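Local coordinates for C-1-tetrahydrofolate synthase, cytoplasmic, putative (Trypanosoma brucei, PDB 4CJX), which probably oxidises methylenetetrahydrofolate with NADP and hydrolyses the methenyl product, serving one-carbon metabolism as a homodimer, at residues L76-A81 with N88-L93; H155-N160 with L204-A209; I128-A133 with R192-G197. One frame throughout, in Å; residues are numbered along the deposited sequence.

Contact 1 (L76-A81 with N88-L93). With 9L9 ((2S)-2-[[4-[[2,4-bis(azanyl)-6-oxidanylidene-1H-pyrimidin-5-yl]carbamoylamino]phenyl]carbonylamino]pentanedioic acid), chain G.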
loop_
_atom_site.group_PDB
_atom_site.type_symbol
_atom_site.label_atom_id
_atom_site.label_comp_id
_atom_site.label_asym_id
_atom_site.label_seq_id
_atom_site.Cartn_x
_atom_site.Cartn_y
_atom_site.Cartn_z
ATOM N N LEU B 76 0.490 -20.439 21.067
ATOM C CA LEU B 76 -0.738 -19.765 21.463
ATOM C C LEU B 76 -1.813 -19.866 20.368
ATOM O O LEU B 76 -2.997 -20.020 20.655
ATOM C CB LEU B 76 -0.464 -18.306 21.842
ATOM C CG LEU B 76 0.345 -18.045 23.122
ATOM C CD1 LEU B 76 0.746 -16.562 23.166
ATOM C CD2 LEU B 76 -0.399 -18.439 24.397
ATOM N N LYS B 77 -1.384 -19.759 19.116
ATOM C CA LYS B 77 -2.292 -19.895 17.970
ATOM C C LYS B 77 -2.935 -21.284 17.964
ATOM O O LYS B 77 -4.152 -21.413 17.850
ATOM C CB LYS B 77 -1.557 -19.596 16.646
ATOM C CG LYS B 77 -1.186 -18.110 16.476
ATOM C CD LYS B 77 -0.171 -17.815 15.369
ATOM C CE LYS B 77 0.214 -16.327 15.362
ATOM N NZ LYS B 77 1.104 -15.943 14.233
ATOM N N ARG B 78 -2.123 -22.315 18.132
ATOM C CA ARG B 78 -2.624 -23.695 18.119
ATOM C C ARG B 78 -3.613 -23.941 19.245
ATOM O O ARG B 78 -4.684 -24.535 19.050
ATOM C CB ARG B 78 -1.453 -24.667 18.206
ATOM C CG ARG B 78 -0.596 -24.639 16.946
ATOM C CD ARG B 78 0.816 -25.129 17.195
ATOM N NE ARG B 78 1.576 -25.155 15.952
ATOM C CZ ARG B 78 2.772 -25.726 15.788
ATOM N NH1 ARG B 78 3.411 -26.319 16.800
ATOM N NH2 ARG B 78 3.331 -25.712 14.585
ATOM N N LYS B 79 -3.249 -23.454 20.427
ATOM C CA LYS B 79 -4.067 -23.582 21.618
ATOM C C LYS B 79 -5.414 -22.888 21.440
ATOM O O LYS B 79 -6.464 -23.451 21.748
ATOM C CB LYS B 79 -3.327 -22.990 22.817
ATOM C CG LYS B 79 -3.350 -23.859 24.044
ATOM C CD LYS B 79 -3.126 -23.064 25.333
ATOM C CE LYS B 79 -4.355 -22.228 25.650
ATOM N NZ LYS B 79 -4.304 -21.601 26.998
ATOM N N ALA B 80 -5.386 -21.650 20.971
ATOM C CA ALA B 80 -6.634 -20.920 20.698
ATOM C C ALA B 80 -7.514 -21.673 19.682
ATOM O O ALA B 80 -8.706 -21.880 19.899
ATOM C CB ALA B 80 -6.321 -19.541 20.173
ATOM N N ALA B 81 -6.893 -22.089 18.581
ATOM C CA ALA B 81 -7.562 -22.820 17.515
ATOM C C ALA B 81 -8.216 -24.097 18.046
ATOM O O ALA B 81 -9.396 -24.371 17.795
ATOM C CB ALA B 81 -6.552 -23.143 16.424
ATOM N N ASN B 88 -5.950 -28.502 13.882
ATOM C CA ASN B 88 -4.591 -27.964 13.681
ATOM C C ASN B 88 -3.755 -28.885 12.793
ATOM O O ASN B 88 -3.794 -30.108 12.950
ATOM C CB ASN B 88 -3.864 -27.810 15.019
ATOM C CG ASN B 88 -4.156 -26.486 15.717
ATOM O OD1 ASN B 88 -3.930 -25.406 15.166
ATOM N ND2 ASN B 88 -4.653 -26.573 16.953
ATOM N N PHE B 89 -3.002 -28.289 11.874
ATOM C CA PHE B 89 -1.947 -28.972 11.126
ATOM C C PHE B 89 -0.673 -28.230 11.466
ATOM O O PHE B 89 -0.400 -27.149 10.950
ATOM C CB PHE B 89 -2.176 -28.912 9.621
ATOM C CG PHE B 89 -3.446 -29.545 9.175
ATOM C CD1 PHE B 89 -4.648 -28.865 9.287
ATOM C CD2 PHE B 89 -3.445 -30.828 8.619
ATOM C CE1 PHE B 89 -5.835 -29.451 8.860
ATOM C CE2 PHE B 89 -4.627 -31.426 8.204
ATOM C CZ PHE B 89 -5.825 -30.730 8.322
ATOM N N SER B 90 0.095 -28.821 12.361
ATOM C CA SER B 90 1.253 -28.194 12.932
ATOM C C SER B 90 2.463 -28.720 12.232
ATOM O O SER B 90 2.608 -29.925 12.103
ATOM C CB SER B 90 1.308 -28.572 14.407
ATOM O OG SER B 90 0.138 -28.101 15.055
ATOM N N VAL B 91 3.332 -27.837 11.757
ATOM C CA VAL B 91 4.571 -28.282 11.127
ATOM C C VAL B 91 5.728 -27.591 11.822
ATOM O O VAL B 91 5.627 -26.399 12.135
ATOM C CB VAL B 91 4.606 -27.956 9.619
ATOM C CG1 VAL B 91 5.927 -28.408 8.996
ATOM C CG2 VAL B 91 3.420 -28.581 8.887
ATOM N N GLU B 92 6.807 -28.336 12.062
ATOM C CA GLU B 92 8.058 -27.800 12.608
ATOM C C GLU B 92 9.214 -28.212 11.726
ATOM O O GLU B 92 9.460 -29.413 11.528
ATOM C CB GLU B 92 8.337 -28.333 14.011
ATOM C CG GLU B 92 7.419 -27.788 15.084
ATOM C CD GLU B 92 6.115 -28.553 15.183
ATOM O OE1 GLU B 92 6.153 -29.784 15.327
ATOM O OE2 GLU B 92 5.044 -27.916 15.121
ATOM N N LEU B 93 9.945 -27.226 11.219
ATOM C CA LEU B 93 11.100 -27.471 10.374
ATOM C C LEU B 93 12.341 -26.909 11.074
ATOM O O LEU B 93 12.223 -26.024 11.932
ATOM C CB LEU B 93 10.877 -26.807 9.005
ATOM C CG LEU B 93 9.657 -27.311 8.209
ATOM C CD1 LEU B 93 9.227 -26.302 7.147
ATOM C CD2 LEU B 93 9.927 -28.677 7.587
HETATM N N2A 9L9 G . 3.163 -15.334 9.681
HETATM N N1 9L9 G . 4.208 -14.130 11.501
HETATM C C2 9L9 G . 3.062 -14.471 10.866
HETATM N N3 9L9 G . 1.810 -14.026 11.283
HETATM C C4 9L9 G . 1.879 -13.211 12.421
HETATM O O4A 9L9 G . 0.775 -12.821 12.770
HETATM N N5A 9L9 G . 3.017 -12.165 14.304
HETATM C C5 9L9 G . 3.049 -12.831 13.091
HETATM C C6 9L9 G . 4.208 -13.342 12.597
HETATM N N7 9L9 G . 5.482 -13.004 13.231
HETATM O O8A 9L9 G . 1.951 -13.808 15.473
HETATM N N9 9L9 G . 2.617 -11.935 16.528
HETATM C C1B 9L9 G . 2.144 -12.196 17.783
HETATM C C2B 9L9 G . 2.574 -11.347 18.823
HETATM C C3B 9L9 G . 2.167 -11.537 20.145
HETATM C C4B 9L9 G . 1.313 -12.589 20.485
HETATM C C5B 9L9 G . 0.840 -13.410 19.437
HETATM C C6B 9L9 G . 1.255 -13.228 18.112
HETATM C C7B 9L9 G . 0.821 -12.742 21.913
HETATM O O7B 9L9 G . -0.269 -13.237 22.068
HETATM C CAW 9L9 G . 2.516 -12.727 15.429
HETATM N N 9L9 G . 1.511 -12.269 22.974
HETATM C CA 9L9 G . 1.044 -12.283 24.355
HETATM C C 9L9 G . 0.609 -10.881 24.713
HETATM O OXT 9L9 G . 1.101 -9.955 24.051
HETATM C CB 9L9 G . 2.099 -12.634 25.376
HETATM C CG 9L9 G . 3.176 -13.527 24.793
HETATM C CD 9L9 G . 3.946 -14.143 25.918
HETATM O OE1 9L9 G . 3.320 -14.799 26.750
HETATM O OE2 9L9 G . 5.172 -13.968 25.973
HETATM O O 9L9 G . -0.193 -10.665 25.654
#
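In the beta-alpha-beta unit of strand 58-64, helix 68-83 and strand 87-93, Arg-78 of the helix reaches across to Asn-88, Ser-90 and Glu-92 of the second strand. The two elements run nearly antiparallel, 164° between their short axes, as expected where a crossover helix returns above two parallel neighbouring strands. At one end Asn-88 turns its amide to the helix backbone, and its ND2 donates to Arg-78 O at 2.9 Å. OD1 of the same amide packs against the methyl CB of Ala-81, 3.7 Å away. Further along, the extended chain of Arg-78 runs out over the strand. With CG beside the backbone N (chi1 -68°), it brings the guanidinium above Ser-90, whose CB sits 3.4 Å from the guanidinium plane, over its centre. Ser-90 OG is near NE but badly angled for a bond; NE donates instead to Thr-61 OG1 of the central strand, which, with the Glu-92 bridge, would limit the rotation of the group. Lys-77, on another side of the helix, serves the ligand pocket: its NZ donates to O8A of the bound inhibitor 9L9 at 2.6 Å and also bonds to Gln-121 OE1. Neighbouring Lys-77 and Arg-78 thus point to different partners, the inhibitor and the strand. Arg-78 ends in an end-on salt bridge in which its NH1 and NH2 both lie 2.8 Å from the single oxygen OE2 of Glu-92, NH2 nearly in line with the C-O bond and NH1 above the carboxylate plane.

Contact 2 (H155-N160 with L204-A209)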
loop_
_atom_site.group_PDB
_atom_site.type_symbol
_atom_site.label_atom_id
_atom_site.label_comp_id
_atom_site.label_asym_id
_atom_site.label_seq_id
_atom_site.Cartn_x
_atom_site.Cartn_y
_atom_site.Cartn_z
ATOM N N HIS B 155 -6.586 -1.271 -0.257
ATOM C CA HIS B 155 -6.782 0.133 -0.601
ATOM C C HIS B 155 -8.084 0.399 -1.362
ATOM O O HIS B 155 -8.481 1.564 -1.525
ATOM C CB HIS B 155 -5.598 0.643 -1.419
ATOM C CG HIS B 155 -5.613 0.195 -2.840
ATOM N ND1 HIS B 155 -5.143 -1.040 -3.240
ATOM C CD2 HIS B 155 -6.057 0.813 -3.959
ATOM C CE1 HIS B 155 -5.302 -1.159 -4.550
ATOM N NE2 HIS B 155 -5.846 -0.046 -5.008
ATOM N N ILE B 156 -8.746 -0.663 -1.830
ATOM C CA ILE B 156 -10.011 -0.524 -2.542
ATOM C C ILE B 156 -11.126 -0.297 -1.523
ATOM O O ILE B 156 -11.598 -1.240 -0.889
ATOM C CB ILE B 156 -10.390 -1.793 -3.351
ATOM C CG1 ILE B 156 -9.211 -2.323 -4.178
ATOM C CG2 ILE B 156 -11.613 -1.530 -4.228
ATOM C CD1 ILE B 156 -8.646 -1.322 -5.135
ATOM N N ARG B 157 -11.589 0.931 -1.390
ATOM C CA ARG B 157 -12.594 1.210 -0.371
ATOM C C ARG B 157 -13.980 0.790 -0.862
ATOM O O ARG B 157 -14.867 0.516 -0.061
ATOM C CB ARG B 157 -12.582 2.685 -0.019
ATOM C CG ARG B 157 -11.203 3.187 0.409
ATOM C CD ARG B 157 -11.140 4.697 0.255
ATOM N NE ARG B 157 -11.686 5.348 1.432
ATOM C CZ ARG B 157 -12.252 6.550 1.448
ATOM N NH1 ARG B 157 -12.378 7.267 0.328
ATOM N NH2 ARG B 157 -12.701 7.036 2.598
ATOM N N GLU B 158 -14.146 0.716 -2.185
ATOM C CA GLU B 158 -15.420 0.321 -2.782
ATOM C C GLU B 158 -15.710 -1.173 -2.630
ATOM O O GLU B 158 -16.792 -1.615 -2.984
ATOM C CB GLU B 158 -15.463 0.695 -4.275
ATOM C CG GLU B 158 -15.176 2.171 -4.580
ATOM C CD GLU B 158 -13.720 2.457 -4.962
ATOM O OE1 GLU B 158 -12.805 1.790 -4.434
ATOM O OE2 GLU B 158 -13.484 3.358 -5.797
ATOM N N ARG B 159 -14.748 -1.951 -2.137
ATOM C CA ARG B 159 -14.935 -3.393 -1.922
ATOM C C ARG B 159 -14.461 -3.760 -0.532
ATOM O O ARG B 159 -13.460 -3.244 -0.091
ATOM C CB ARG B 159 -14.118 -4.204 -2.943
ATOM C CG ARG B 159 -14.497 -3.997 -4.398
ATOM C CD ARG B 159 -15.818 -4.680 -4.745
ATOM N NE ARG B 159 -16.109 -4.565 -6.168
ATOM C CZ ARG B 159 -16.510 -3.445 -6.774
ATOM N NH1 ARG B 159 -16.704 -2.325 -6.090
ATOM N NH2 ARG B 159 -16.725 -3.443 -8.070
ATOM N N ASN B 160 -15.135 -4.660 0.165
ATOM C CA ASN B 160 -14.581 -5.099 1.453
ATOM C C ASN B 160 -13.721 -6.345 1.244
ATOM O O ASN B 160 -14.164 -7.321 0.656
ATOM C CB ASN B 160 -15.642 -5.283 2.549
ATOM C CG ASN B 160 -16.790 -6.159 2.118
ATOM O OD1 ASN B 160 -16.684 -6.920 1.160
ATOM N ND2 ASN B 160 -17.912 -6.050 2.825
ATOM N N LEU B 204 -6.329 2.729 8.195
ATOM C CA LEU B 204 -6.622 4.010 8.869
ATOM C C LEU B 204 -7.013 5.127 7.882
ATOM O O LEU B 204 -8.013 5.836 8.101
ATOM C CB LEU B 204 -5.446 4.411 9.759
ATOM C CG LEU B 204 -5.317 3.455 10.954
ATOM C CD1 LEU B 204 -3.957 3.560 11.603
ATOM C CD2 LEU B 204 -6.410 3.741 11.969
ATOM N N ALA B 205 -6.266 5.262 6.792
ATOM C CA ALA B 205 -6.619 6.223 5.745
ATOM C C ALA B 205 -7.993 5.926 5.101
ATOM O O ALA B 205 -8.736 6.860 4.800
ATOM C CB ALA B 205 -5.514 6.279 4.681
ATOM N N ASN B 206 -8.334 4.639 4.903
ATOM C CA ASN B 206 -9.682 4.270 4.424
ATOM C C ASN B 206 -10.795 4.784 5.329
ATOM O O ASN B 206 -11.873 5.075 4.848
ATOM C CB ASN B 206 -9.849 2.759 4.272
ATOM C CG ASN B 206 -8.983 2.170 3.161
ATOM O OD1 ASN B 206 -8.382 2.881 2.374
ATOM N ND2 ASN B 206 -8.942 0.851 3.092
ATOM N N GLU B 207 -10.539 4.902 6.626
ATOM C CA GLU B 207 -11.493 5.514 7.573
ATOM C C GLU B 207 -11.403 7.053 7.593
ATOM O O GLU B 207 -11.946 7.677 8.510
ATOM C CB GLU B 207 -11.258 5.020 9.015
ATOM C CG GLU B 207 -11.299 3.527 9.221
ATOM C CD GLU B 207 -12.664 2.919 8.991
ATOM O OE1 GLU B 207 -13.686 3.588 9.251
ATOM O OE2 GLU B 207 -12.726 1.760 8.527
ATOM N N ASP B 208 -10.720 7.651 6.614
ATOM C CA ASP B 208 -10.542 9.099 6.521
ATOM C C ASP B 208 -9.721 9.752 7.635
ATOM O O ASP B 208 -9.913 10.907 7.953
ATOM C CB ASP B 208 -11.904 9.796 6.378
ATOM C CG ASP B 208 -12.502 9.599 5.019
ATOM O OD1 ASP B 208 -11.820 9.048 4.135
ATOM O OD2 ASP B 208 -13.650 10.014 4.823
ATOM N N ALA B 209 -8.787 9.028 8.213
ATOM C CA ALA B 209 -7.757 9.676 9.019
ATOM C C ALA B 209 -6.733 10.289 8.064
ATOM O O ALA B 209 -6.605 9.837 6.919
ATOM C CB ALA B 209 -7.087 8.675 9.925
HETATM O O HOH W 1 -7.655 4.290 -0.626
#
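Arg-157 supplies the charged part of this contact, its guanidinium reaching the end of helix 197-206 at Asn-206 and Asp-208. The salt bridge joins Arg-157 NH2 to Asp-208 OD1 at 2.7 Å, the two side chains crossing at about a right angle. Asp-208 OD1 has a second cationic partner, Arg-192 of the second subunit, a residue that binds NADP. Two arginines at one oxygen would favour the charged form of the carboxylate.

Hydrogen bonds add to the grip. Arg-157 NH2 donates almost straight (160°) to Asn-206 O at 3.1 Å, with the acceptor in the guanidinium plane, while NE makes a weak bond to the same oxygen at 3.4 Å. A bend at chi3 (85°) swings the group round so that this edge faces the carbonyl. Asn-206 ND2 donates to Leu-154 O, and a water bridges the loop and the helix end, giving one hydrogen to His-155 O at 3.0 Å and another, weakly, to Asn-206 OD1.

Van der Waals contact is modest: the side chains of Arg-157 and Asn-206 slide past each other in opposite directions, with CG of Arg-157 3.5 Å from OD1 of Asn-206. A bound NADP lies about 5 Å from the side chain of Arg-157.

The helix ends in a Schellman motif with Asp-208, at positive phi, as its C' residue. Behind it Leu-204 packs on strands 186-190 and 210-214 and on helix 166-178, so the loop before helix 166-178 is joined to the end of a helix that packs on the sheet beside those two strands.

Contact 3 (I128-A133 with R192-G197). With 9L9 ((2S)-2-[[4-[[2,4-bis(azanyl)-6-oxidanylidene-1H-pyrimidin-5-yl]carbamoylamino]phenyl]carbonylamino]pentanedioic acid), chain G.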
loop_
_atom_site.group_PDB
_atom_site.type_symbol
_atom_site.label_atom_id
_atom_site.label_comp_id
_atom_site.label_asym_id
_atom_site.label_seq_id
_atom_site.Cartn_x
_atom_site.Cartn_y
_atom_site.Cartn_z
ATOM N N ILE B 128 16.683 -18.312 3.588
ATOM C CA ILE B 128 15.498 -18.571 2.788
ATOM C C ILE B 128 15.092 -17.348 1.971
ATOM O O ILE B 128 15.245 -16.217 2.407
ATOM C CB ILE B 128 14.329 -19.022 3.682
ATOM C CG1 ILE B 128 14.578 -20.458 4.198
ATOM C CG2 ILE B 128 12.993 -18.929 2.953
ATOM C CD1 ILE B 128 14.790 -21.517 3.121
ATOM N N ASP B 129 14.587 -17.606 0.767
ATOM C CA ASP B 129 13.963 -16.584 -0.072
ATOM C C ASP B 129 12.507 -16.449 0.379
ATOM O O ASP B 129 11.656 -17.259 0.010
ATOM C CB ASP B 129 14.065 -17.022 -1.543
ATOM C CG ASP B 129 13.423 -16.035 -2.532
ATOM O OD1 ASP B 129 12.664 -15.101 -2.150
ATOM O OD2 ASP B 129 13.676 -16.227 -3.743
ATOM N N LYS B 130 12.220 -15.421 1.172
ATOM C CA LYS B 130 10.911 -15.293 1.815
ATOM C C LYS B 130 9.772 -15.100 0.812
ATOM O O LYS B 130 8.699 -15.703 0.949
ATOM C CB LYS B 130 10.938 -14.139 2.820
ATOM C CG LYS B 130 9.582 -13.662 3.288
ATOM C CD LYS B 130 9.720 -12.350 4.010
ATOM C CE LYS B 130 8.380 -11.900 4.552
ATOM N NZ LYS B 130 8.505 -10.517 5.092
ATOM N N VAL B 131 9.991 -14.243 -0.184
ATOM C CA VAL B 131 8.954 -13.924 -1.157
ATOM C C VAL B 131 8.598 -15.166 -1.967
ATOM O O VAL B 131 7.424 -15.528 -2.101
ATOM C CB VAL B 131 9.405 -12.770 -2.074
ATOM C CG1 VAL B 131 8.450 -12.588 -3.252
ATOM C CG2 VAL B 131 9.501 -11.484 -1.260
ATOM N N ALA B 132 9.621 -15.835 -2.480
ATOM C CA ALA B 132 9.438 -17.067 -3.227
ATOM C C ALA B 132 8.579 -18.045 -2.433
ATOM O O ALA B 132 7.509 -18.460 -2.890
ATOM C CB ALA B 132 10.791 -17.692 -3.544
ATOM N N ALA B 133 9.032 -18.371 -1.231
ATOM C CA ALA B 133 8.351 -19.338 -0.378
ATOM C C ALA B 133 6.901 -18.940 -0.089
ATOM O O ALA B 133 5.985 -19.750 -0.268
ATOM C CB ALA B 133 9.126 -19.543 0.926
ATOM N N ARG B 192 6.636 0.061 9.395
ATOM C CA ARG B 192 5.984 -0.237 8.135
ATOM C C ARG B 192 6.132 -1.724 7.794
ATOM O O ARG B 192 6.348 -2.076 6.643
ATOM C CB ARG B 192 6.581 0.656 7.042
ATOM C CG ARG B 192 5.746 0.776 5.790
ATOM C CD ARG B 192 6.075 2.057 5.050
ATOM N NE ARG B 192 5.471 2.078 3.740
ATOM C CZ ARG B 192 6.030 1.636 2.613
ATOM N NH1 ARG B 192 7.241 1.109 2.594
ATOM N NH2 ARG B 192 5.345 1.730 1.472
ATOM N N GLY B 193 5.938 -2.585 8.791
ATOM C CA GLY B 193 6.009 -4.030 8.593
ATOM C C GLY B 193 4.858 -4.605 7.761
ATOM O O GLY B 193 3.708 -4.178 7.893
ATOM N N ASP B 194 5.179 -5.588 6.916
ATOM C CA ASP B 194 4.204 -6.121 5.955
ATOM C C ASP B 194 2.865 -6.592 6.548
ATOM O O ASP B 194 1.842 -6.452 5.899
ATOM C CB ASP B 194 4.814 -7.192 4.997
ATOM C CG ASP B 194 5.653 -8.253 5.688
ATOM O OD1 ASP B 194 5.533 -8.483 6.933
ATOM O OD2 ASP B 194 6.463 -8.901 4.952
ATOM N N ILE B 195 2.867 -7.110 7.767
ATOM C CA ILE B 195 1.613 -7.525 8.433
ATOM C C ILE B 195 1.142 -6.604 9.568
ATOM O O ILE B 195 0.098 -6.871 10.187
ATOM C CB ILE B 195 1.662 -8.975 8.975
ATOM C CG1 ILE B 195 2.967 -9.274 9.714
ATOM C CG2 ILE B 195 1.487 -9.959 7.841
ATOM C CD1 ILE B 195 3.041 -10.704 10.216
ATOM N N ALA B 196 1.892 -5.540 9.833
ATOM C CA ALA B 196 1.538 -4.604 10.886
ATOM C C ALA B 196 1.474 -3.169 10.358
ATOM O O ALA B 196 0.422 -2.745 9.902
ATOM C CB ALA B 196 2.509 -4.713 12.042
ATOM N N GLY B 197 2.591 -2.443 10.406
ATOM C CA GLY B 197 2.602 -1.009 10.072
ATOM C C GLY B 197 2.035 -0.697 8.685
ATOM O O GLY B 197 1.174 0.177 8.525
HETATM N N2A 9L9 G . 3.163 -15.334 9.681
HETATM N N1 9L9 G . 4.208 -14.130 11.501
HETATM C C2 9L9 G . 3.062 -14.471 10.866
HETATM N N3 9L9 G . 1.810 -14.026 11.283
HETATM C C4 9L9 G . 1.879 -13.211 12.421
HETATM O O4A 9L9 G . 0.775 -12.821 12.770
HETATM N N5A 9L9 G . 3.017 -12.165 14.304
HETATM C C5 9L9 G . 3.049 -12.831 13.091
HETATM C C6 9L9 G . 4.208 -13.342 12.597
HETATM N N7 9L9 G . 5.482 -13.004 13.231
HETATM O O8A 9L9 G . 1.951 -13.808 15.473
HETATM N N9 9L9 G . 2.617 -11.935 16.528
HETATM C C1B 9L9 G . 2.144 -12.196 17.783
HETATM C C2B 9L9 G . 2.574 -11.347 18.823
HETATM C C3B 9L9 G . 2.167 -11.537 20.145
HETATM C C4B 9L9 G . 1.313 -12.589 20.485
HETATM C C5B 9L9 G . 0.840 -13.410 19.437
HETATM C C6B 9L9 G . 1.255 -13.228 18.112
HETATM C C7B 9L9 G . 0.821 -12.742 21.913
HETATM O O7B 9L9 G . -0.269 -13.237 22.068
HETATM C CAW 9L9 G . 2.516 -12.727 15.429
HETATM N N 9L9 G . 1.511 -12.269 22.974
HETATM C CA 9L9 G . 1.044 -12.283 24.355
HETATM C C 9L9 G . 0.609 -10.881 24.713
HETATM O OXT 9L9 G . 1.101 -9.955 24.051
HETATM C CB 9L9 G . 2.099 -12.634 25.376
HETATM C CG 9L9 G . 3.176 -13.527 24.793
HETATM C CD 9L9 G . 3.946 -14.143 25.918
HETATM O OE1 9L9 G . 3.320 -14.799 26.750
HETATM O OE2 9L9 G . 5.172 -13.968 25.973
HETATM O O 9L9 G . -0.193 -10.665 25.654
#
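The carboxylate of Asp-194 is met at OD2 by Lys-130 NZ, which comes to the syn lone pair, on the side of the other oxygen, at 2.6 Å in a hydrogen-bonded salt bridge. A second flat group, farther off, is the pyrimidine ring of 9L9; over one face of it sits the methyl CD1 of Ile-195, 3.5 Å from ring atom C4 and close to above the ring centre. The amine of Lys-77 lies on the opposite side of that ring plane.

Lys-130 spans the gap with a fully extended chain, CG lying opposite the backbone N (chi1 165°), so that the ammonium meets Asp-194 coming from the opposite direction. A chi1 of 47° at Asp-194 turns its carboxylate toward Lys-130. The bridge is a slender one, burying little surface, and its two residues are the ones that touch.

Each partner sits in its own local motif. Asp-129 caps helix 130-134, its OD1 accepting from Ala-132 N at 3.1 Å from well above the carboxylate plane, while its OD2 is salt-bridged to Arg-159 of the second subunit. On the other side a type I turn runs from Gly-193 to Ala-196, where Ala-196 N bonds to Gly-193 O.

That turn belongs to the loop joining strand 186-190 to helix 197-206, the strand-loop-helix arrangement typical of a Rossmann-type NADP-binding domain, here linked to the catalytic domain across the ligand cleft.

Followed from the N terminus, the chain closes contact 1 first, a short return from helix 68-83 to strand 87-93 completed within the catalytic domain. Contact 3 opens next at 128-133, and before it closes contact 2 opens at 155-160. The chain then reaches 192-197, closing contact 3, and 204-209, closing contact 2, so the last two cross while contact 1 stands in series with both. Contact 3 joins the two domains and contact 2 lies within the NADP-binding one. Contacts 1 and 3 both touch 9L9, with centres about 20 Å apart; contacts 2 and 3 both meet the second subunit, which puts them at the dimer interface.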